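Local atomic coordinates of putative leucoanthocyanidin reductase 1 (Vitis vinifera, PDB entry 3I6I), a protein that binds NADPH in a Rossmann-fold domain and probably reduces leucoanthocyanidins to flavan-3-ols in grapevine flavonoid metabolism. Residues Gly11-Ala16 with Ala33-Tyr38; Arg114-Glu119 with Met206-Asp211; Ser118-Asp123 with Ile157-Ile162; Ile152-Ile157 with Thr214-Val219. All blocks are in the same frame, centred on the assembly; numbering follows the deposited sequence. Where two conformers were deposited one is given.

Contact 1 (Gly11-Ala16 with Ala33-Tyr38); sequences GRVLIA and AHRPTY
Tyr38 lies against the extended chain of Arg12 on one face of the parallel strand pair 13-16 and 37-41. With CG anti to its carbonyl carbon (chi1 -68°), the tyrosine passes its ring beside Arg12, where Tyr38 CE2 is 3.9 Å from Arg12 CD. The phenol oxygen sits over one face of the guanidinium, the two planes 29° apart; Tyr38 OH and Arg12 NH1 are 3.3 Å apart but badly angled for a hydrogen bond, and NH1 bonds instead to the carbonyl of His82. Leu14 CD1 meets Tyr38 CB at 4.0 Å, the side chains at about a right angle. On the other face Ile15 CD1 reaches Thr37 CG2 (4.2 Å), under helix 21-32, and Val13 CG2 touches the aliphatic part of Arg35. Three backbone bonds fix the register: Val13 N to Pro36 O (2.9 Å), Tyr38 N to Val13 O (2.7 Å) and Ile15 N to Tyr38 O (3.0 Å). The two strands, joined by helix 21-32, form the first beta-alpha-beta crossover of the Rossmann fold. A water links Gly11 O to Arg35 NH1, which also pairs with Asp210. Straight amide bonds thus set the strands, apolar and aliphatic groups meet on both faces, and the arginine charges find partners beyond.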
# COMPACT_ATOMS: atom_id res chain seq x y z
N GLY A 11 5.09 5.10 -22.19
CA GLY A 11 5.77 4.40 -21.05
C GLY A 11 5.06 3.11 -20.61
O GLY A 11 4.04 3.15 -19.93
N ARG A 12 5.63 1.96 -20.97
CA ARG A 12 5.03 0.65 -20.65
C ARG A 12 5.23 0.22 -19.20
O ARG A 12 6.35 0.23 -18.65
CB ARG A 12 5.59 -0.43 -21.59
CG ARG A 12 5.25 -0.19 -23.02
CD ARG A 12 5.81 -1.29 -23.88
NE ARG A 12 5.48 -1.08 -25.27
CZ ARG A 12 5.70 -1.97 -26.23
NH1 ARG A 12 6.27 -3.14 -25.95
NH2 ARG A 12 5.36 -1.69 -27.47
N VAL A 13 4.12 -0.10 -18.54
CA VAL A 13 4.10 -0.41 -17.11
C VAL A 13 3.93 -1.91 -16.92
O VAL A 13 3.04 -2.50 -17.54
CB VAL A 13 2.92 0.28 -16.38
CG1 VAL A 13 2.96 -0.04 -14.87
CG2 VAL A 13 2.90 1.77 -16.63
N LEU A 14 4.80 -2.50 -16.09
CA LEU A 14 4.65 -3.89 -15.63
C LEU A 14 4.28 -3.86 -14.15
O LEU A 14 5.02 -3.29 -13.31
CB LEU A 14 5.96 -4.67 -15.78
CG LEU A 14 5.95 -6.12 -15.30
CD1 LEU A 14 4.98 -7.05 -16.11
CD2 LEU A 14 7.36 -6.72 -15.28
N ILE A 15 3.17 -4.49 -13.82
CA ILE A 15 2.72 -4.62 -12.43
C ILE A 15 2.80 -6.07 -12.00
O ILE A 15 2.22 -6.96 -12.64
CB ILE A 15 1.27 -4.10 -12.28
CG1 ILE A 15 1.19 -2.65 -12.81
CG2 ILE A 15 0.76 -4.23 -10.83
CD1 ILE A 15 -0.08 -1.99 -12.60
N ALA A 16 3.50 -6.31 -10.90
CA ALA A 16 3.54 -7.61 -10.26
C ALA A 16 2.66 -7.53 -9.03
O ALA A 16 2.78 -6.61 -8.24
CB ALA A 16 4.96 -7.97 -9.86
N ALA A 33 -5.89 5.28 -16.72
CA ALA A 33 -5.01 6.39 -17.14
C ALA A 33 -4.55 6.24 -18.57
O ALA A 33 -3.77 7.05 -19.05
CB ALA A 33 -3.79 6.53 -16.19
N HIS A 34 -5.03 5.19 -19.26
CA HIS A 34 -4.68 4.92 -20.65
C HIS A 34 -3.17 4.59 -20.83
O HIS A 34 -2.60 4.81 -21.90
CB HIS A 34 -5.13 6.08 -21.57
CG HIS A 34 -6.30 6.86 -21.05
ND1 HIS A 34 -7.56 6.31 -20.90
CD2 HIS A 34 -6.40 8.15 -20.64
CE1 HIS A 34 -8.38 7.23 -20.42
NE2 HIS A 34 -7.71 8.36 -20.26
N ARG A 35 -2.54 4.09 -19.77
CA ARG A 35 -1.12 3.67 -19.82
C ARG A 35 -1.01 2.22 -20.33
O ARG A 35 -1.79 1.36 -19.91
CB ARG A 35 -0.52 3.72 -18.43
CG ARG A 35 -0.36 5.11 -17.79
CD ARG A 35 0.32 4.99 -16.42
NE ARG A 35 0.49 6.27 -15.69
CZ ARG A 35 1.45 7.16 -15.92
NH1 ARG A 35 2.36 6.97 -16.89
NH2 ARG A 35 1.53 8.25 -15.16
N PRO A 36 -0.05 1.94 -21.24
CA PRO A 36 0.08 0.54 -21.66
C PRO A 36 0.49 -0.30 -20.46
O PRO A 36 1.51 0.01 -19.81
CB PRO A 36 1.19 0.57 -22.71
CG PRO A 36 1.43 2.01 -23.03
CD PRO A 36 0.95 2.82 -21.88
N THR A 37 -0.30 -1.32 -20.15
CA THR A 37 -0.18 -2.00 -18.88
C THR A 37 -0.07 -3.50 -19.04
O THR A 37 -0.93 -4.12 -19.65
CB THR A 37 -1.38 -1.66 -17.95
OG1 THR A 37 -1.43 -0.25 -17.75
CG2 THR A 37 -1.22 -2.35 -16.58
N TYR A 38 0.99 -4.06 -18.47
CA TYR A 38 1.28 -5.49 -18.57
C TYR A 38 1.17 -6.05 -17.16
O TYR A 38 1.66 -5.44 -16.21
CB TYR A 38 2.71 -5.74 -19.08
CG TYR A 38 2.94 -5.33 -20.53
CD1 TYR A 38 3.08 -6.29 -21.53
CD2 TYR A 38 2.98 -3.99 -20.88
CE1 TYR A 38 3.27 -5.92 -22.84
CE2 TYR A 38 3.15 -3.60 -22.17
CZ TYR A 38 3.30 -4.56 -23.16
OH TYR A 38 3.49 -4.12 -24.44
O HOH W 1 2.75 5.21 -19.14

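Contact 2 (Arg114-Glu119 with Met206-Asp211); sequences RFLPSE and MKTVDD. With NDP (NADPH dihydro-nicotinamide-adenine-dinucleotide phosphate), chain B.
Arg114 folds its guanidinium against the turn that follows helix 198-208. Its NH2 donates to Asp211 O at 2.9 Å, a fairly straight bond (162°) that lies close to the guanidinium plane but meets the carbonyl from above its own plane. Val209 O stands 3.4 Å above the guanidinium, over its centre, and the same oxygen touches Arg114 CB at 3.4 Å. The chain gets there by bending twice, at chi2 (71°) and chi3 (68°), which curls it round this carbonyl. Apolar contact comes next along the strand: Leu116 CD2 meets Val209 CG1 at 3.9 Å, the side chains at about a right angle.

A second shell sets the charged group. Arg114 NH1 is hydrogen-bonded to Thr155 OG1 and Thr214 OG1, and Thr214 OG1 also bonds to the carbonyls of Thr208 and Asp211, tying the type I turn 208-211 to the arginine. Backbone oxygens near the cation probably gain polarity from it. Farther along, Ser118 OG accepts from the NADPH ribose hydroxyl O3D at 2.9 Å, so the segment runs from this turn into the cofactor site. Strand 114-116 lies between 86-89 and the segment entering 155-158, to which Phe115 is bonded through its backbone, so the parallel Rossmann sheet continues past it; helix 99-109 packs on Phe115, whereas Leu116 faces helix 198-208 and strand 155-158.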
# COMPACT_ATOMS: atom_id res chain seq x y z
N ARG A 114 11.58 3.81 -13.88
CA ARG A 114 11.11 3.95 -12.51
C ARG A 114 10.70 2.59 -11.94
O ARG A 114 10.00 1.82 -12.62
CB ARG A 114 9.95 4.92 -12.40
CG ARG A 114 9.78 5.59 -11.03
CD ARG A 114 10.87 6.62 -10.72
NE ARG A 114 10.77 7.81 -11.58
CZ ARG A 114 9.96 8.85 -11.36
NH1 ARG A 114 9.19 8.91 -10.28
NH2 ARG A 114 9.94 9.85 -12.20
N PHE A 115 11.12 2.32 -10.72
CA PHE A 115 10.68 1.15 -9.97
C PHE A 115 9.95 1.63 -8.73
O PHE A 115 10.50 2.45 -7.93
CB PHE A 115 11.88 0.31 -9.53
CG PHE A 115 11.53 -0.92 -8.68
CD1 PHE A 115 12.27 -1.20 -7.58
CD2 PHE A 115 10.44 -1.77 -9.00
CE1 PHE A 115 11.99 -2.33 -6.78
CE2 PHE A 115 10.13 -2.86 -8.23
CZ PHE A 115 10.91 -3.17 -7.13
N LEU A 116 8.76 1.09 -8.52
CA LEU A 116 8.06 1.25 -7.24
C LEU A 116 8.00 -0.09 -6.50
O LEU A 116 7.19 -0.97 -6.88
CB LEU A 116 6.62 1.79 -7.43
CG LEU A 116 6.43 3.28 -7.76
CD1 LEU A 116 7.17 3.69 -9.09
CD2 LEU A 116 4.93 3.61 -7.90
N PRO A 117 8.86 -0.28 -5.48
CA PRO A 117 8.76 -1.55 -4.75
C PRO A 117 7.50 -1.62 -3.91
O PRO A 117 6.77 -0.62 -3.80
CB PRO A 117 10.00 -1.58 -3.88
CG PRO A 117 10.35 -0.10 -3.71
CD PRO A 117 9.92 0.60 -4.93
N SER A 118 7.28 -2.79 -3.31
CA SER A 118 6.07 -3.07 -2.56
C SER A 118 6.14 -2.42 -1.20
O SER A 118 6.59 -3.02 -0.22
CB SER A 118 5.81 -4.56 -2.44
OG SER A 118 4.51 -4.76 -1.91
N GLU A 119 5.76 -1.16 -1.21
CA GLU A 119 5.76 -0.28 -0.04
C GLU A 119 4.28 -0.17 0.43
O GLU A 119 3.75 -1.08 1.07
CB GLU A 119 6.41 1.07 -0.41
CG GLU A 119 7.94 0.99 -0.67
CD GLU A 119 8.76 1.08 0.59
OE1 GLU A 119 8.24 1.63 1.60
OE2 GLU A 119 9.92 0.60 0.60
N MET A 206 -0.33 5.94 -9.65
CA MET A 206 -0.00 5.89 -11.04
C MET A 206 0.43 7.26 -11.56
O MET A 206 1.22 7.32 -12.50
CB MET A 206 -1.13 5.23 -11.87
CG MET A 206 -1.21 3.71 -11.59
SD MET A 206 0.42 2.82 -11.60
CE MET A 206 0.96 3.24 -13.23
N LYS A 207 -0.03 8.37 -10.96
CA LYS A 207 0.43 9.71 -11.37
C LYS A 207 1.90 9.91 -11.10
O LYS A 207 2.60 10.64 -11.82
CB LYS A 207 -0.32 10.83 -10.60
CG LYS A 207 -1.82 10.84 -10.77
CD LYS A 207 -2.43 12.11 -10.15
CE LYS A 207 -3.93 12.20 -10.39
NZ LYS A 207 -4.32 12.54 -11.80
N THR A 208 2.40 9.27 -10.04
CA THR A 208 3.78 9.46 -9.60
C THR A 208 4.84 8.83 -10.51
O THR A 208 6.00 9.26 -10.45
CB THR A 208 4.03 8.93 -8.15
OG1 THR A 208 4.13 7.48 -8.14
CG2 THR A 208 3.00 9.49 -7.13
N VAL A 209 4.45 7.87 -11.35
CA VAL A 209 5.47 6.94 -11.93
C VAL A 209 6.41 7.64 -12.90
O VAL A 209 7.55 7.18 -13.14
CB VAL A 209 4.88 5.67 -12.59
CG1 VAL A 209 4.14 4.79 -11.50
CG2 VAL A 209 3.92 6.02 -13.78
N ASP A 210 5.94 8.73 -13.47
CA ASP A 210 6.74 9.53 -14.43
C ASP A 210 6.78 11.03 -14.16
O ASP A 210 7.14 11.82 -15.03
CB ASP A 210 6.30 9.19 -15.88
CG ASP A 210 4.82 9.42 -16.15
OD1 ASP A 210 4.06 9.94 -15.27
OD2 ASP A 210 4.39 9.02 -17.27
N ASP A 211 6.47 11.39 -12.92
CA ASP A 211 6.53 12.78 -12.43
C ASP A 211 7.97 13.08 -12.10
O ASP A 211 8.62 12.35 -11.37
CB ASP A 211 5.62 12.90 -11.19
CG ASP A 211 5.29 14.30 -10.81
OD1 ASP A 211 6.15 15.22 -10.90
OD2 ASP A 211 4.11 14.51 -10.40
PA NDP B . -1.69 -9.59 -1.63
O1A NDP B . -1.29 -10.84 -0.90
O2A NDP B . -3.27 -9.16 -1.61
O5B NDP B . -1.28 -9.56 -3.19
C5B NDP B . 0.00 -9.94 -3.58
C4B NDP B . 0.11 -10.06 -5.05
O4B NDP B . 1.53 -10.42 -5.23
C3B NDP B . -0.72 -11.25 -5.61
O3B NDP B . -1.23 -10.97 -6.94
C2B NDP B . 0.30 -12.38 -5.67
O2B NDP B . -0.06 -13.31 -6.69
C1B NDP B . 1.53 -11.60 -6.12
N9A NDP B . 2.82 -12.26 -5.93
C8A NDP B . 3.33 -12.66 -4.77
N7A NDP B . 4.53 -13.20 -4.98
C5A NDP B . 4.81 -13.12 -6.29
C6A NDP B . 5.89 -13.51 -7.07
N6A NDP B . 6.96 -14.07 -6.51
N1A NDP B . 5.85 -13.29 -8.40
C2A NDP B . 4.79 -12.69 -8.95
N3A NDP B . 3.73 -12.29 -8.23
C4A NDP B . 3.72 -12.51 -6.90
O3 NDP B . -0.87 -8.37 -0.99
PN NDP B . -1.40 -6.95 -0.38
O1N NDP B . -2.21 -6.07 -1.26
O2N NDP B . -1.98 -7.35 1.03
O5D NDP B . 0.07 -6.31 -0.01
C5D NDP B . 0.79 -5.55 -1.00
C4D NDP B . 1.66 -4.54 -0.31
O4D NDP B . 0.71 -3.59 0.24
C3D NDP B . 2.48 -5.07 0.84
O3D NDP B . 3.71 -4.34 0.89
C2D NDP B . 1.64 -4.69 2.05
O2D NDP B . 2.53 -4.44 3.12
C1D NDP B . 1.01 -3.37 1.62
N1N NDP B . -0.38 -3.11 2.16
C2N NDP B . -0.75 -1.83 2.65
C3N NDP B . -1.82 -1.71 3.44
C7N NDP B . -2.23 -0.31 3.94
O7N NDP B . -1.61 0.70 3.58
N7N NDP B . -3.31 -0.25 4.69
C4N NDP B . -2.62 -2.95 3.83
C5N NDP B . -2.45 -4.07 2.80
C6N NDP B . -1.41 -4.07 1.98
P2B NDP B . -0.53 -14.86 -6.24
O1X NDP B . -1.83 -14.79 -5.52
O2X NDP B . -0.50 -15.66 -7.61
O3X NDP B . 0.63 -15.41 -5.32

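Contact 3 (Ser118-Asp123 with Ile157-Ile162); sequences SEFGHD and ICCNSI. With NDP (NADPH dihydro-nicotinamide-adenine-dinucleotide phosphate), chain B; ACY (acetic acid), chain C.
Phe120, in the loop after strand 114-116, meets Ile157 near the end of strand 155-158; with the loop that follows they form the nicotinamide end of the NADPH pocket in this Rossmann-fold reductase. Phe120 CB lies 4.0 Å from Cys159 SG and also near the nicotinamide ribose oxygen O4D. Beyond CG, ring atom CD2 touches Ile157 CG2 at 3.6 Å, and CE2 meets the same methyl and Ile157 CB. That CB stands 4.2 Å from the ring centroid, 29° off its normal, an off-centre CH-pi contact; Ile157 CG2, anti to the backbone N, reaches the CD2-CE2 bond obliquely. Cys159 SG sits at the ring edge. Thr90 and Ile22 also touch the phenylalanine.

The backbone holds the ring's root: Phe120 N donates to Ile157 O at 2.8 Å, though the bond is bent (132°). Asn160 N donates to Gly121 O at 3.0 Å from above the carbonyl plane. The carbonyls of Phe120 and Asn160 both lie beside the nicotinamide carboxamide. Asn160 ND2 bonds to the carbonyl of Phe221, which ties down the second loop. His122 carries an acetate, probably from the crystallisation liquor, with its methyl over one ring face. The acetate's other end is held by the backbone: His122 N donates to ACY OXT at 3.0 Å, nearly straight at 169°.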
# COMPACT_ATOMS: atom_id res chain seq x y z
N SER A 118 7.28 -2.79 -3.31
CA SER A 118 6.07 -3.07 -2.56
C SER A 118 6.14 -2.42 -1.20
O SER A 118 6.59 -3.02 -0.22
CB SER A 118 5.81 -4.56 -2.44
OG SER A 118 4.51 -4.76 -1.91
N GLU A 119 5.76 -1.16 -1.21
CA GLU A 119 5.76 -0.28 -0.04
C GLU A 119 4.28 -0.17 0.43
O GLU A 119 3.75 -1.08 1.07
CB GLU A 119 6.41 1.07 -0.41
CG GLU A 119 7.94 0.99 -0.67
CD GLU A 119 8.76 1.08 0.59
OE1 GLU A 119 8.24 1.63 1.60
OE2 GLU A 119 9.92 0.60 0.60
N PHE A 120 3.59 0.90 0.02
CA PHE A 120 2.15 1.05 0.18
C PHE A 120 1.69 1.05 1.62
O PHE A 120 0.61 0.58 1.91
CB PHE A 120 1.35 0.04 -0.70
CG PHE A 120 1.68 0.20 -2.16
CD1 PHE A 120 2.60 -0.61 -2.76
CD2 PHE A 120 1.13 1.27 -2.91
CE1 PHE A 120 2.96 -0.42 -4.09
CE2 PHE A 120 1.50 1.47 -4.24
CZ PHE A 120 2.43 0.64 -4.84
N GLY A 121 2.52 1.60 2.51
CA GLY A 121 2.07 1.83 3.89
C GLY A 121 2.87 2.96 4.53
O GLY A 121 2.78 4.12 4.09
N HIS A 122 3.67 2.63 5.55
CA HIS A 122 4.40 3.66 6.31
C HIS A 122 5.77 3.94 5.74
O HIS A 122 6.24 3.27 4.77
CB HIS A 122 4.51 3.25 7.79
CG HIS A 122 3.19 2.91 8.39
ND1 HIS A 122 3.05 2.02 9.43
CD2 HIS A 122 1.94 3.34 8.09
CE1 HIS A 122 1.77 1.92 9.75
NE2 HIS A 122 1.07 2.71 8.94
N ASP A 123 6.46 4.91 6.33
CA ASP A 123 7.85 5.16 5.86
C ASP A 123 8.73 4.20 6.65
O ASP A 123 8.97 4.41 7.84
CB ASP A 123 8.25 6.61 6.12
CG ASP A 123 9.69 6.90 5.68
OD1 ASP A 123 10.52 5.97 5.63
OD2 ASP A 123 9.99 8.06 5.36
N ILE A 157 6.09 4.61 -2.26
CA ILE A 157 4.71 5.03 -1.99
C ILE A 157 4.37 4.79 -0.52
O ILE A 157 4.17 3.63 -0.09
CB ILE A 157 3.66 4.31 -2.91
CG1 ILE A 157 3.86 4.59 -4.39
CG2 ILE A 157 2.19 4.70 -2.48
CD1 ILE A 157 3.72 6.11 -4.82
N CYS A 158 4.32 5.85 0.26
CA CYS A 158 4.04 5.75 1.71
C CYS A 158 2.63 6.28 1.93
O CYS A 158 2.41 7.41 2.42
CB CYS A 158 5.09 6.48 2.56
SG CYS A 158 6.83 5.94 2.22
N CYS A 159 1.65 5.46 1.54
CA CYS A 159 0.29 5.91 1.46
C CYS A 159 -0.55 5.80 2.74
O CYS A 159 -1.77 6.10 2.73
CB CYS A 159 -0.45 5.24 0.31
SG CYS A 159 -0.45 3.43 0.47
N ASN A 160 0.05 5.33 3.82
CA ASN A 160 -0.61 5.28 5.12
C ASN A 160 -1.76 4.26 5.07
O ASN A 160 -1.61 3.26 4.40
CB ASN A 160 -1.00 6.66 5.60
CG ASN A 160 0.22 7.46 6.06
OD1 ASN A 160 1.12 6.93 6.74
ND2 ASN A 160 0.29 8.74 5.65
N SER A 161 -2.86 4.45 5.79
CA SER A 161 -3.84 3.38 5.93
C SER A 161 -4.92 3.38 4.84
O SER A 161 -5.50 4.41 4.52
CB SER A 161 -4.51 3.45 7.31
OG SER A 161 -3.54 3.23 8.30
N ILE A 162 -5.30 2.20 4.35
CA ILE A 162 -6.51 2.09 3.54
C ILE A 162 -7.74 2.42 4.40
O ILE A 162 -7.75 2.18 5.59
CB ILE A 162 -6.64 0.68 2.88
CG1 ILE A 162 -7.66 0.71 1.73
CG2 ILE A 162 -7.00 -0.36 3.91
CD1 ILE A 162 -7.17 0.02 0.45
PA NDP B . -1.69 -9.59 -1.63
O1A NDP B . -1.29 -10.84 -0.90
O2A NDP B . -3.27 -9.16 -1.61
O5B NDP B . -1.28 -9.56 -3.19
C5B NDP B . 0.00 -9.94 -3.58
C4B NDP B . 0.11 -10.06 -5.05
O4B NDP B . 1.53 -10.42 -5.23
C3B NDP B . -0.72 -11.25 -5.61
O3B NDP B . -1.23 -10.97 -6.94
C2B NDP B . 0.30 -12.38 -5.67
O2B NDP B . -0.06 -13.31 -6.69
C1B NDP B . 1.53 -11.60 -6.12
N9A NDP B . 2.82 -12.26 -5.93
C8A NDP B . 3.33 -12.66 -4.77
N7A NDP B . 4.53 -13.20 -4.98
C5A NDP B . 4.81 -13.12 -6.29
C6A NDP B . 5.89 -13.51 -7.07
N6A NDP B . 6.96 -14.07 -6.51
N1A NDP B . 5.85 -13.29 -8.40
C2A NDP B . 4.79 -12.69 -8.95
N3A NDP B . 3.73 -12.29 -8.23
C4A NDP B . 3.72 -12.51 -6.90
O3 NDP B . -0.87 -8.37 -0.99
PN NDP B . -1.40 -6.95 -0.38
O1N NDP B . -2.21 -6.07 -1.26
O2N NDP B . -1.98 -7.35 1.03
O5D NDP B . 0.07 -6.31 -0.01
C5D NDP B . 0.79 -5.55 -1.00
C4D NDP B . 1.66 -4.54 -0.31
O4D NDP B . 0.71 -3.59 0.24
C3D NDP B . 2.48 -5.07 0.84
O3D NDP B . 3.71 -4.34 0.89
C2D NDP B . 1.64 -4.69 2.05
O2D NDP B . 2.53 -4.44 3.12
C1D NDP B . 1.01 -3.37 1.62
N1N NDP B . -0.38 -3.11 2.16
C2N NDP B . -0.75 -1.83 2.65
C3N NDP B . -1.82 -1.71 3.44
C7N NDP B . -2.23 -0.31 3.94
O7N NDP B . -1.61 0.70 3.58
N7N NDP B . -3.31 -0.25 4.69
C4N NDP B . -2.62 -2.95 3.83
C5N NDP B . -2.45 -4.07 2.80
C6N NDP B . -1.41 -4.07 1.98
P2B NDP B . -0.53 -14.86 -6.24
O1X NDP B . -1.83 -14.79 -5.52
O2X NDP B . -0.50 -15.66 -7.61
O3X NDP B . 0.63 -15.41 -5.32
C ACY C . 2.53 -0.97 6.46
O ACY C . 2.14 -1.72 5.53
OXT ACY C . 3.59 -0.28 6.42
CH3 ACY C . 1.63 -0.89 7.67
O HOH W 2 -1.35 1.48 7.81

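Contact 4 (Ile152-Ile157 with Thr214-Val219); sequences IPFTYI and TLNKSV
Phe154 and Asn216 pair just ahead of strands 155-158 and 217-220, and side chain and backbone both take part. Among the hydrogen bonds, Asn216 OD1 accepts from Phe154 N at 3.0 Å while Asn216 N donates to Phe154 O (2.7 Å), so one residue grips both backbone polar atoms of the other. Two bonds typical of parallel strands follow, Tyr156 N to Lys217 O (3.0 Å) and Val219 N to Tyr156 O (2.8 Å). Thr155 OG1 donates to Thr214 O at 2.8 Å; Lys217 N reaches that oxygen from the opposite face of its carbonyl plane, closing the type II turn 214-217.

Aromatic contact is made by Phe154, whose chi1 of 65° turns the ring across Asn216. Asn216 CA packs over one ring face in a CH-pi contact, 3.6 Å from the centroid, and Tyr156 OH lies over the other. Ser218 OG is at the edge of the Tyr156 ring.

Apolar pairs are Pro153 CB with Leu215 CD1 and, on the Thr155 face, Thr155 CG2 with Val219 CG2 (3.5 Å). That face looks to helix 198-208, whereas Phe154 packs on helix 133-149 and Tyr156 OH bonds to Glu148 there; strand 292-294 adjoins 217-220 on its far side.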
# COMPACT_ATOMS: atom_id res chain seq x y z
N ILE A 152 18.85 2.01 -9.57
CA ILE A 152 17.54 1.97 -10.20
C ILE A 152 16.73 3.20 -9.76
O ILE A 152 16.59 3.42 -8.57
CB ILE A 152 16.76 0.71 -9.74
CG1 ILE A 152 17.51 -0.58 -10.08
CG2 ILE A 152 15.36 0.70 -10.34
CD1 ILE A 152 17.85 -0.72 -11.54
N PRO A 153 16.20 4.01 -10.72
CA PRO A 153 15.42 5.16 -10.24
C PRO A 153 14.16 4.65 -9.54
O PRO A 153 13.53 3.71 -10.03
CB PRO A 153 14.99 5.86 -11.50
CG PRO A 153 15.80 5.29 -12.59
CD PRO A 153 16.28 3.97 -12.19
N PHE A 154 13.79 5.26 -8.43
CA PHE A 154 12.74 4.71 -7.61
C PHE A 154 11.73 5.74 -7.11
O PHE A 154 11.98 6.98 -7.10
CB PHE A 154 13.39 4.01 -6.41
CG PHE A 154 14.12 4.94 -5.49
CD1 PHE A 154 15.49 5.21 -5.65
CD2 PHE A 154 13.44 5.62 -4.49
CE1 PHE A 154 16.13 6.09 -4.79
CE2 PHE A 154 14.11 6.50 -3.64
CZ PHE A 154 15.43 6.73 -3.79
N THR A 155 10.60 5.23 -6.68
CA THR A 155 9.62 6.03 -5.94
C THR A 155 9.03 5.11 -4.85
O THR A 155 8.61 4.01 -5.16
CB THR A 155 8.51 6.60 -6.86
OG1 THR A 155 9.07 7.52 -7.82
CG2 THR A 155 7.45 7.34 -6.06
N TYR A 156 9.03 5.58 -3.62
CA TYR A 156 8.50 4.83 -2.46
C TYR A 156 7.15 5.40 -2.07
O TYR A 156 7.08 6.57 -1.64
CB TYR A 156 9.47 4.92 -1.28
CG TYR A 156 10.88 4.43 -1.54
CD1 TYR A 156 11.13 3.32 -2.36
CD2 TYR A 156 11.97 5.04 -0.89
CE1 TYR A 156 12.41 2.87 -2.57
CE2 TYR A 156 13.28 4.56 -1.08
CZ TYR A 156 13.49 3.47 -1.92
OH TYR A 156 14.77 2.98 -2.19
N ILE A 157 6.09 4.61 -2.26
CA ILE A 157 4.71 5.03 -1.99
C ILE A 157 4.37 4.79 -0.52
O ILE A 157 4.17 3.63 -0.09
CB ILE A 157 3.66 4.31 -2.91
CG1 ILE A 157 3.86 4.59 -4.39
CG2 ILE A 157 2.19 4.70 -2.48
CD1 ILE A 157 3.72 6.11 -4.82
N THR A 214 8.80 13.22 -8.26
CA THR A 214 8.78 12.01 -7.39
C THR A 214 9.96 11.08 -7.63
O THR A 214 10.09 10.02 -7.02
CB THR A 214 7.52 11.24 -7.62
OG1 THR A 214 7.45 10.80 -8.99
CG2 THR A 214 6.32 12.11 -7.20
N LEU A 215 10.87 11.52 -8.49
CA LEU A 215 12.04 10.72 -8.79
C LEU A 215 12.98 10.59 -7.61
O LEU A 215 13.50 11.58 -7.07
CB LEU A 215 12.78 11.35 -9.97
CG LEU A 215 14.12 10.75 -10.35
CD1 LEU A 215 13.94 9.28 -10.78
CD2 LEU A 215 14.75 11.62 -11.48
N ASN A 216 13.27 9.34 -7.21
CA ASN A 216 14.13 9.07 -6.09
C ASN A 216 13.63 9.71 -4.78
O ASN A 216 14.42 10.10 -3.89
CB ASN A 216 15.56 9.45 -6.43
CG ASN A 216 16.08 8.73 -7.65
OD1 ASN A 216 15.62 7.64 -8.00
ND2 ASN A 216 17.07 9.31 -8.30
N LYS A 217 12.31 9.69 -4.64
CA LYS A 217 11.61 10.27 -3.49
C LYS A 217 10.70 9.31 -2.79
O LYS A 217 10.18 8.38 -3.40
CB LYS A 217 10.72 11.45 -3.85
CG LYS A 217 11.34 12.55 -4.63
CD LYS A 217 12.37 13.26 -3.85
CE LYS A 217 12.82 14.56 -4.58
NZ LYS A 217 14.10 14.33 -5.28
N SER A 218 10.46 9.62 -1.53
CA SER A 218 9.33 9.03 -0.77
C SER A 218 8.11 9.92 -0.95
O SER A 218 8.20 11.16 -0.70
CB SER A 218 9.70 8.91 0.70
OG SER A 218 10.75 7.98 0.88
N VAL A 219 6.99 9.32 -1.38
CA VAL A 219 5.74 10.03 -1.59
C VAL A 219 4.77 9.70 -0.45
O VAL A 219 4.31 8.53 -0.28
CB VAL A 219 5.09 9.67 -2.92
CG1 VAL A 219 3.81 10.46 -3.09
CG2 VAL A 219 6.07 9.95 -4.09

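In the fold
The four contacts follow the Rossmann-fold core from its first crossover to the nicotinamide site. Contacts 1 and 2, with centres about 11 Å apart, reach the same sheet and are joined by the salt bridge between Arg35 NH1 and Asp210 OD2 (2.9 Å). Contacts 2 and 4 lie closest, centres about 6 Å apart; Phe115 N to Pro153 O (2.9 Å) probably bonds strand 114-116 to the segment leading into 155-158. Contact 3 continues both: it shares Ser118 and Glu119 with contact 2 and Ile157 with contact 4. Contacts 2 and 3 touch NADPH directly, whereas Ile157 of contact 4 and Ile15 of contact 1 are each about 8 Å from it by their side chains.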